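Local coordinates for cytosolic IMP-GMP specific 5'-nucleotidase (Legionella pneumophila subsp. pneumophila, PDB 4OHF), which probably hydrolyses the 5'-phosphate of purine nucleotides such as IMP and GMP, as a magnesium-dependent cytosolic nucleotidase of the HAD superfamily, at residues B[417-420]-B[421-424]; B[328-331]-B[332-336]; B[116-119]-B[120-123]. One frame throughout, in Å; residues are numbered along the deposited sequence.

Contact 1: B[417-420]-B[421-424]; sequences SYFA and YQVD. With 5GP (guanosine-5'-monophosphate), chain E.
Residues 417-420 and 421-424 join in the N-terminal turns of helix 418-426, where the backbone N-H groups of Tyr421, Gln422, Val423 and Asp424 bond to the carbonyls of Ser417, Tyr418, Phe419 and Ala420, the regular i to i+4 pattern. This helix start shows how one short element can be capped at its end and still line a nucleotide site. Ser417 is the N-cap: its OG accepts from Ala420 N over 3.1 Å, and the hydroxyl also bonds to Val409 O.

Tyr418 and Tyr421 point the same way and lie side by side, with ring planes at 35° and Tyr418 CE1 3.6 Å from Tyr421 CD1. One face of the Tyr418 ring carries Gln422 CG, 4.1 Å above the plane. Gln422 extends beyond CG and brings its amide to within 22° of the plane of that ring. On another side of the helix, Phe419 has CG anti to its backbone N (chi1 174°), which sets its ring alongside the next turn; Val423 CG2 sits over its face as a CH-pi contact, 3.9 Å from the ring centroid.

The bound guanosine-5'-monophosphate completes the arrangement. Tyr87 of the second subunit packs on Tyr421, and the Tyr87 OH bonds to Asp424 OD2, while Arg86 of the second subunit bonds to the nucleotide, so the pocket joins two chains. At the Tyr418 ring, the ribose O2' approaches the edge, near the ring plane; over one face of the Tyr421 ring, guanine C8 stands 3.7 Å above the plane, offset toward the rim.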
loop_
_atom_site.group_PDB
_atom_site.type_symbol
_atom_site.label_atom_id
_atom_site.label_comp_id
_atom_site.label_asym_id
_atom_site.label_seq_id
_atom_site.Cartn_x
_atom_site.Cartn_y
_atom_site.Cartn_z
ATOM N N SER B 417 -6.942 -4.915 26.570
ATOM C CA SER B 417 -7.801 -5.083 25.425
ATOM C C SER B 417 -7.231 -4.190 24.332
ATOM O O SER B 417 -6.449 -3.269 24.603
ATOM C CB SER B 417 -9.235 -4.663 25.766
ATOM O OG SER B 417 -9.293 -3.296 26.109
ATOM N N TYR B 418 -7.595 -4.488 23.096
ATOM C CA TYR B 418 -7.133 -3.704 21.973
ATOM C C TYR B 418 -7.561 -2.249 22.206
ATOM O O TYR B 418 -6.830 -1.320 21.858
ATOM C CB TYR B 418 -7.734 -4.267 20.669
ATOM C CG TYR B 418 -7.430 -3.444 19.435
ATOM C CD1 TYR B 418 -6.119 -3.298 18.974
ATOM C CD2 TYR B 418 -8.437 -2.743 18.785
ATOM C CE1 TYR B 418 -5.824 -2.465 17.909
ATOM C CE2 TYR B 418 -8.158 -1.906 17.726
ATOM C CZ TYR B 418 -6.850 -1.766 17.290
ATOM O OH TYR B 418 -6.578 -0.909 16.248
ATOM N N PHE B 419 -8.738 -2.049 22.799
ATOM C CA PHE B 419 -9.194 -0.695 23.066
ATOM C C PHE B 419 -8.279 -0.026 24.102
ATOM O O PHE B 419 -8.041 1.192 24.047
ATOM C CB PHE B 419 -10.645 -0.678 23.549
ATOM C CG PHE B 419 -11.118 0.690 23.983
ATOM C CD1 PHE B 419 -11.197 1.022 25.333
ATOM C CD2 PHE B 419 -11.434 1.665 23.040
ATOM C CE1 PHE B 419 -11.581 2.309 25.737
ATOM C CE2 PHE B 419 -11.814 2.951 23.424
ATOM C CZ PHE B 419 -11.889 3.277 24.777
ATOM N N ALA B 420 -7.770 -0.814 25.042
ATOM C CA ALA B 420 -6.864 -0.285 26.053
ATOM C C ALA B 420 -5.619 0.269 25.360
ATOM O O ALA B 420 -5.147 1.353 25.691
ATOM C CB ALA B 420 -6.475 -1.373 27.037
ATOM N N TYR B 421 -5.098 -0.481 24.396
ATOM C CA TYR B 421 -3.923 -0.053 23.646
ATOM C C TYR B 421 -4.192 1.285 22.954
ATOM O O TYR B 421 -3.372 2.199 23.012
ATOM C CB TYR B 421 -3.514 -1.120 22.605
ATOM C CG TYR B 421 -3.025 -0.528 21.291
ATOM C CD1 TYR B 421 -3.863 -0.459 20.173
ATOM C CD2 TYR B 421 -1.758 0.064 21.198
ATOM C CE1 TYR B 421 -3.458 0.195 18.996
ATOM C CE2 TYR B 421 -1.342 0.719 20.027
ATOM C CZ TYR B 421 -2.193 0.784 18.936
ATOM O OH TYR B 421 -1.775 1.454 17.806
ATOM N N GLN B 422 -5.341 1.387 22.292
ATOM C CA GLN B 422 -5.709 2.613 21.592
ATOM C C GLN B 422 -5.699 3.795 22.544
ATOM O O GLN B 422 -5.121 4.847 22.245
ATOM C CB GLN B 422 -7.093 2.483 20.972
ATOM C CG GLN B 422 -7.153 1.680 19.695
ATOM C CD GLN B 422 -8.539 1.748 19.069
ATOM O OE1 GLN B 422 -9.466 1.044 19.493
ATOM N NE2 GLN B 422 -8.700 2.623 18.075
ATOM N N VAL B 423 -6.359 3.628 23.686
ATOM C CA VAL B 423 -6.395 4.692 24.683
ATOM C C VAL B 423 -4.964 5.067 25.083
ATOM O O VAL B 423 -4.601 6.239 25.126
ATOM C CB VAL B 423 -7.184 4.257 25.937
ATOM C CG1 VAL B 423 -6.897 5.192 27.096
ATOM C CG2 VAL B 423 -8.663 4.276 25.627
ATOM N N ASP B 424 -4.152 4.054 25.359
ATOM C CA ASP B 424 -2.782 4.291 25.749
ATOM C C ASP B 424 -1.965 5.004 24.669
ATOM O O ASP B 424 -1.138 5.854 24.986
ATOM C CB ASP B 424 -2.106 2.963 26.108
ATOM C CG ASP B 424 -0.721 3.157 26.705
ATOM O OD1 ASP B 424 -0.595 3.958 27.657
ATOM O OD2 ASP B 424 0.244 2.515 26.232
HETATM P P 5GP E . 4.166 -1.656 13.173
HETATM O O1P 5GP E . 4.512 -0.479 12.321
HETATM O O2P 5GP E . 4.576 -1.449 14.613
HETATM O O3P 5GP E . 4.772 -2.953 12.648
HETATM O "O5'" 5GP E . 2.579 -1.910 13.104
HETATM C "C5'" 5GP E . 1.643 -0.909 13.513
HETATM C "C4'" 5GP E . 0.650 -1.466 14.529
HETATM O "O4'" 5GP E . 1.191 -2.058 15.715
HETATM C "C3'" 5GP E . -0.399 -0.472 15.074
HETATM O "O3'" 5GP E . -1.272 0.104 14.050
HETATM C "C2'" 5GP E . -1.105 -1.358 16.079
HETATM O "O2'" 5GP E . -2.271 -2.002 15.442
HETATM C "C1'" 5GP E . 0.010 -2.345 16.538
HETATM N N9 5GP E . 0.370 -2.205 18.019
HETATM C C8 5GP E . -0.235 -2.764 19.084
HETATM N N7 5GP E . 0.378 -2.406 20.247
HETATM C C5 5GP E . 1.411 -1.592 19.892
HETATM C C6 5GP E . 2.425 -0.894 20.599
HETATM O O6 5GP E . 2.476 -0.971 21.850
HETATM N N1 5GP E . 3.347 -0.134 19.895
HETATM C C2 5GP E . 3.310 -0.035 18.544
HETATM N N2 5GP E . 4.227 0.715 17.884
HETATM N N3 5GP E . 2.330 -0.704 17.824
HETATM C C4 5GP E . 1.396 -1.474 18.485
#

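Contact 2: B[328-331]-B[332-336]; sequences GEEI and ASQIR
Glu329 and Arg336 reach toward each other across two turns of helix 327-336, an i to i+7 pairing on its exposed side. The carboxylate and guanidinium planes are nearly coplanar, 16° apart, and Glu329 OE1 lies at the guanidinium edge, 3.4 Å from Arg336 NH1. The resulting salt bridge is long and its hydrogen bond weak. Both side chains are bent, the glutamate at chi2 and the arginine at chi2 and chi3, which lays the arginine back along the helix. One guanidinium face consequently rests over the intervening turn, with Ala332 O 3.4 Å above its plane and Ser333 CA on the same face. The second oxygen, Glu329 OE2, touches Ala332 CB at 3.7 Å.

Other side chains turn back on the carbonyls of the preceding turn. With chi1 at -72°, Ser333 keeps OG beside its own backbone N. This hydroxyl bonds to Phe401 O; it also lies 3.1 Å from Glu329 O, the carbonyl that accepts from Ser333 N. Gln334 is extended beyond CG, and its NE2 adds a weak bond to Glu330 O, which already accepts from Gln334 N at 2.8 Å. The apolar pair is simpler: Ile331 and Ile335 slant across one another, CG2 of the first 4.0 Å from CD1 of the second.

The two sides of the helix thus differ: the Glu329-Arg336 pair is exposed, while Glu330, Ser333 and Gln334 are buried. Glu330 OE2 bonds to Val409 N, Ser333 and Gln334 lie against Tyr402, and Ile459 of the second subunit packs on Gln334 and Ile335. Along the chain the helix stands between strand 319-323 of the large mixed sheet and the long helix 338-367.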
loop_
_atom_site.group_PDB
_atom_site.type_symbol
_atom_site.label_atom_id
_atom_site.label_comp_id
_atom_site.label_asym_id
_atom_site.label_seq_id
_atom_site.Cartn_x
_atom_site.Cartn_y
_atom_site.Cartn_z
ATOM N N GLY B 328 -16.645 5.001 34.236
ATOM C CA GLY B 328 -17.561 5.058 35.361
ATOM C C GLY B 328 -17.886 3.658 35.862
ATOM O O GLY B 328 -17.471 3.247 36.959
ATOM N N GLU B 329 -18.612 2.901 35.048
ATOM C CA GLU B 329 -18.969 1.557 35.448
ATOM C C GLU B 329 -17.803 0.574 35.609
ATOM O O GLU B 329 -17.850 -0.270 36.495
ATOM C CB GLU B 329 -20.044 1.002 34.517
ATOM C CG GLU B 329 -21.427 1.154 35.128
ATOM C CD GLU B 329 -21.452 0.724 36.625
ATOM O OE1 GLU B 329 -21.077 -0.440 36.931
ATOM O OE2 GLU B 329 -21.840 1.547 37.496
ATOM N N GLU B 330 -16.755 0.678 34.796
ATOM C CA GLU B 330 -15.614 -0.228 34.942
ATOM C C GLU B 330 -15.016 -0.112 36.343
ATOM O O GLU B 330 -14.814 -1.108 37.024
ATOM C CB GLU B 330 -14.524 0.100 33.928
ATOM C CG GLU B 330 -14.790 -0.389 32.529
ATOM C CD GLU B 330 -14.124 -1.718 32.234
ATOM O OE1 GLU B 330 -12.891 -1.826 32.408
ATOM O OE2 GLU B 330 -14.839 -2.646 31.814
ATOM N N ILE B 331 -14.717 1.112 36.765
ATOM C CA ILE B 331 -14.150 1.333 38.090
ATOM C C ILE B 331 -15.125 0.806 39.140
ATOM O O ILE B 331 -14.746 0.042 40.029
ATOM C CB ILE B 331 -13.920 2.843 38.384
ATOM C CG1 ILE B 331 -13.174 3.515 37.228
ATOM C CG2 ILE B 331 -13.138 3.004 39.691
ATOM C CD1 ILE B 331 -11.738 3.151 37.130
ATOM N N ALA B 332 -16.383 1.219 39.029
ATOM C CA ALA B 332 -17.409 0.799 39.981
ATOM C C ALA B 332 -17.426 -0.713 40.091
ATOM O O ALA B 332 -17.582 -1.261 41.181
ATOM C CB ALA B 332 -18.782 1.319 39.560
ATOM N N SER B 333 -17.262 -1.385 38.960
ATOM C CA SER B 333 -17.245 -2.837 38.953
ATOM C C SER B 333 -15.959 -3.463 39.508
ATOM O O SER B 333 -16.002 -4.512 40.141
ATOM C CB SER B 333 -17.502 -3.358 37.540
ATOM O OG SER B 333 -18.856 -3.154 37.181
ATOM N N GLN B 334 -14.814 -2.838 39.280
ATOM C CA GLN B 334 -13.572 -3.416 39.790
ATOM C C GLN B 334 -13.545 -3.329 41.324
ATOM O O GLN B 334 -12.937 -4.171 41.999
ATOM C CB GLN B 334 -12.360 -2.699 39.183
ATOM C CG GLN B 334 -12.286 -2.796 37.650
ATOM C CD GLN B 334 -11.111 -2.019 37.052
ATOM O OE1 GLN B 334 -9.962 -2.461 37.104
ATOM N NE2 GLN B 334 -11.402 -0.850 36.492
ATOM N N ILE B 335 -14.212 -2.310 41.860
ATOM C CA ILE B 335 -14.296 -2.103 43.293
ATOM C C ILE B 335 -15.220 -3.153 43.907
ATOM O O ILE B 335 -14.944 -3.700 44.969
ATOM C CB ILE B 335 -14.868 -0.717 43.609
ATOM C CG1 ILE B 335 -14.014 0.360 42.943
ATOM C CG2 ILE B 335 -14.953 -0.528 45.120
ATOM C CD1 ILE B 335 -14.474 1.780 43.208
ATOM N N ARG B 336 -16.333 -3.418 43.236
ATOM C CA ARG B 336 -17.298 -4.401 43.706
ATOM C C ARG B 336 -16.738 -5.800 43.575
ATOM O O ARG B 336 -17.304 -6.755 44.103
ATOM C CB ARG B 336 -18.582 -4.303 42.891
ATOM C CG ARG B 336 -19.736 -3.612 43.611
ATOM C CD ARG B 336 -20.586 -2.828 42.623
ATOM N NE ARG B 336 -20.639 -3.491 41.325
ATOM C CZ ARG B 336 -20.916 -2.879 40.175
ATOM N NH1 ARG B 336 -21.172 -1.570 40.151
ATOM N NH2 ARG B 336 -20.919 -3.577 39.042
#

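Contact 3: B[116-119]-B[120-123]; sequences LGDP and NYMA
Asp118 and Tyr121 meet with the carbonyl O of Asp118 at the edge of the tyrosine ring, near its plane and 3.8 Å from CD1; the Asp118 carboxylate, in turn, is met from above its plane by Asn120 N. The setting is a type I beta turn, Asp118 to Tyr121, with an Asx turn built on its first residue. It leads into strand 121-122, at one end of the five-stranded antiparallel sheet.

Two bonds define the motif. A chi1 of 173° turns the Asp118 carboxylate away from its own N and over the turn, where OD2 accepts from Asn120 N at 2.8 Å in an almost straight bond (171°). The turn itself is closed by Tyr121 N to Asp118 O, 3.3 Å, with the donor above the carbonyl plane. Carboxylate and side-chain amide are steeply inclined, their planes 67° apart, and Asn120 ND2 makes a weak bond to Asp118 OD1.

Beyond the turn, Tyr121 packs on Val73 and Asp75 of the adjoining strand and on Leu82. Met122 faces Ala157 and Gln161 of helix 153-170. The end of Leu116 comes back toward the residue after the strand, its CD1 4.2 Å from Ala123 CB.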
loop_
_atom_site.group_PDB
_atom_site.type_symbol
_atom_site.label_atom_id
_atom_site.label_comp_id
_atom_site.label_asym_id
_atom_site.label_seq_id
_atom_site.Cartn_x
_atom_site.Cartn_y
_atom_site.Cartn_z
ATOM N N LEU B 116 -5.701 -6.031 11.711
ATOM C CA LEU B 116 -6.620 -4.894 11.631
ATOM C C LEU B 116 -6.344 -4.109 10.365
ATOM O O LEU B 116 -7.186 -3.347 9.900
ATOM C CB LEU B 116 -6.483 -3.971 12.853
ATOM C CG LEU B 116 -6.912 -4.469 14.250
ATOM C CD1 LEU B 116 -8.354 -4.931 14.225
ATOM C CD2 LEU B 116 -6.000 -5.610 14.694
ATOM N N GLY B 117 -5.149 -4.301 9.813
ATOM C CA GLY B 117 -4.780 -3.621 8.582
ATOM C C GLY B 117 -5.724 -4.038 7.466
ATOM O O GLY B 117 -6.051 -3.242 6.583
ATOM N N ASP B 118 -6.157 -5.294 7.510
ATOM C CA ASP B 118 -7.088 -5.833 6.531
ATOM C C ASP B 118 -8.392 -5.021 6.605
ATOM O O ASP B 118 -8.998 -4.900 7.663
ATOM C CB ASP B 118 -7.341 -7.318 6.848
ATOM C CG ASP B 118 -8.434 -7.932 5.982
ATOM O OD1 ASP B 118 -8.665 -9.161 6.087
ATOM O OD2 ASP B 118 -9.066 -7.187 5.202
ATOM N N PRO B 119 -8.838 -4.454 5.474
ATOM C CA PRO B 119 -10.067 -3.650 5.425
ATOM C C PRO B 119 -11.353 -4.372 5.812
ATOM O O PRO B 119 -12.381 -3.728 6.033
ATOM C CB PRO B 119 -10.096 -3.156 3.985
ATOM C CG PRO B 119 -9.442 -4.283 3.245
ATOM C CD PRO B 119 -8.252 -4.585 4.131
ATOM N N ASN B 120 -11.303 -5.698 5.893
ATOM C CA ASN B 120 -12.487 -6.481 6.264
ATOM C C ASN B 120 -12.937 -6.195 7.695
ATOM O O ASN B 120 -14.113 -6.326 8.024
ATOM C CB ASN B 120 -12.219 -7.987 6.120
ATOM C CG ASN B 120 -12.442 -8.491 4.703
ATOM O OD1 ASN B 120 -13.487 -8.237 4.108
ATOM N ND2 ASN B 120 -11.466 -9.219 4.163
ATOM N N TYR B 121 -11.994 -5.815 8.547
ATOM C CA TYR B 121 -12.317 -5.525 9.930
ATOM C C TYR B 121 -12.642 -4.056 10.128
ATOM O O TYR B 121 -11.957 -3.186 9.590
ATOM C CB TYR B 121 -11.148 -5.909 10.841
ATOM C CG TYR B 121 -10.789 -7.371 10.794
ATOM C CD1 TYR B 121 -9.711 -7.822 10.032
ATOM C CD2 TYR B 121 -11.539 -8.308 11.501
ATOM C CE1 TYR B 121 -9.389 -9.172 9.976
ATOM C CE2 TYR B 121 -11.229 -9.660 11.452
ATOM C CZ TYR B 121 -10.152 -10.085 10.687
ATOM O OH TYR B 121 -9.849 -11.426 10.640
ATOM N N MET B 122 -13.697 -3.788 10.890
ATOM C CA MET B 122 -14.107 -2.423 11.195
ATOM C C MET B 122 -13.788 -2.222 12.670
ATOM O O MET B 122 -14.393 -2.855 13.534
ATOM C CB MET B 122 -15.602 -2.255 10.931
ATOM C CG MET B 122 -15.970 -2.439 9.470
ATOM S SD MET B 122 -17.742 -2.360 9.115
ATOM C CE MET B 122 -17.944 -0.612 8.706
ATOM N N ALA B 123 -12.816 -1.358 12.950
ATOM C CA ALA B 123 -12.395 -1.109 14.326
ATOM C C ALA B 123 -12.364 0.362 14.715
ATOM O O ALA B 123 -11.452 0.811 15.411
ATOM C CB ALA B 123 -11.021 -1.734 14.569
#

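In the fold
Contacts 1 and 3 meet around the nucleotide. Their centres are 16 Å apart, yet Tyr418 CZ lies 4.1 Å from Leu116 CG, and the Leu116 side chain comes within about 5 Å of the bound guanosine-5'-monophosphate. Contact 1 lines this pocket rather than the metal site: the Phe419 side chain is about 13 Å from the magnesium ion. A nucleotide held between two subunits, away from the metal, is consistent with a regulatory site. Contact 2 stands apart, its nearest atoms about 7 Å from contact 1 and about 17 Å from contact 3. Val409 bridges contacts 1 and 2, its O bonding to Ser417 OG and its N to Glu330 OE2. Contacts 1 and 2 both touch the second subunit.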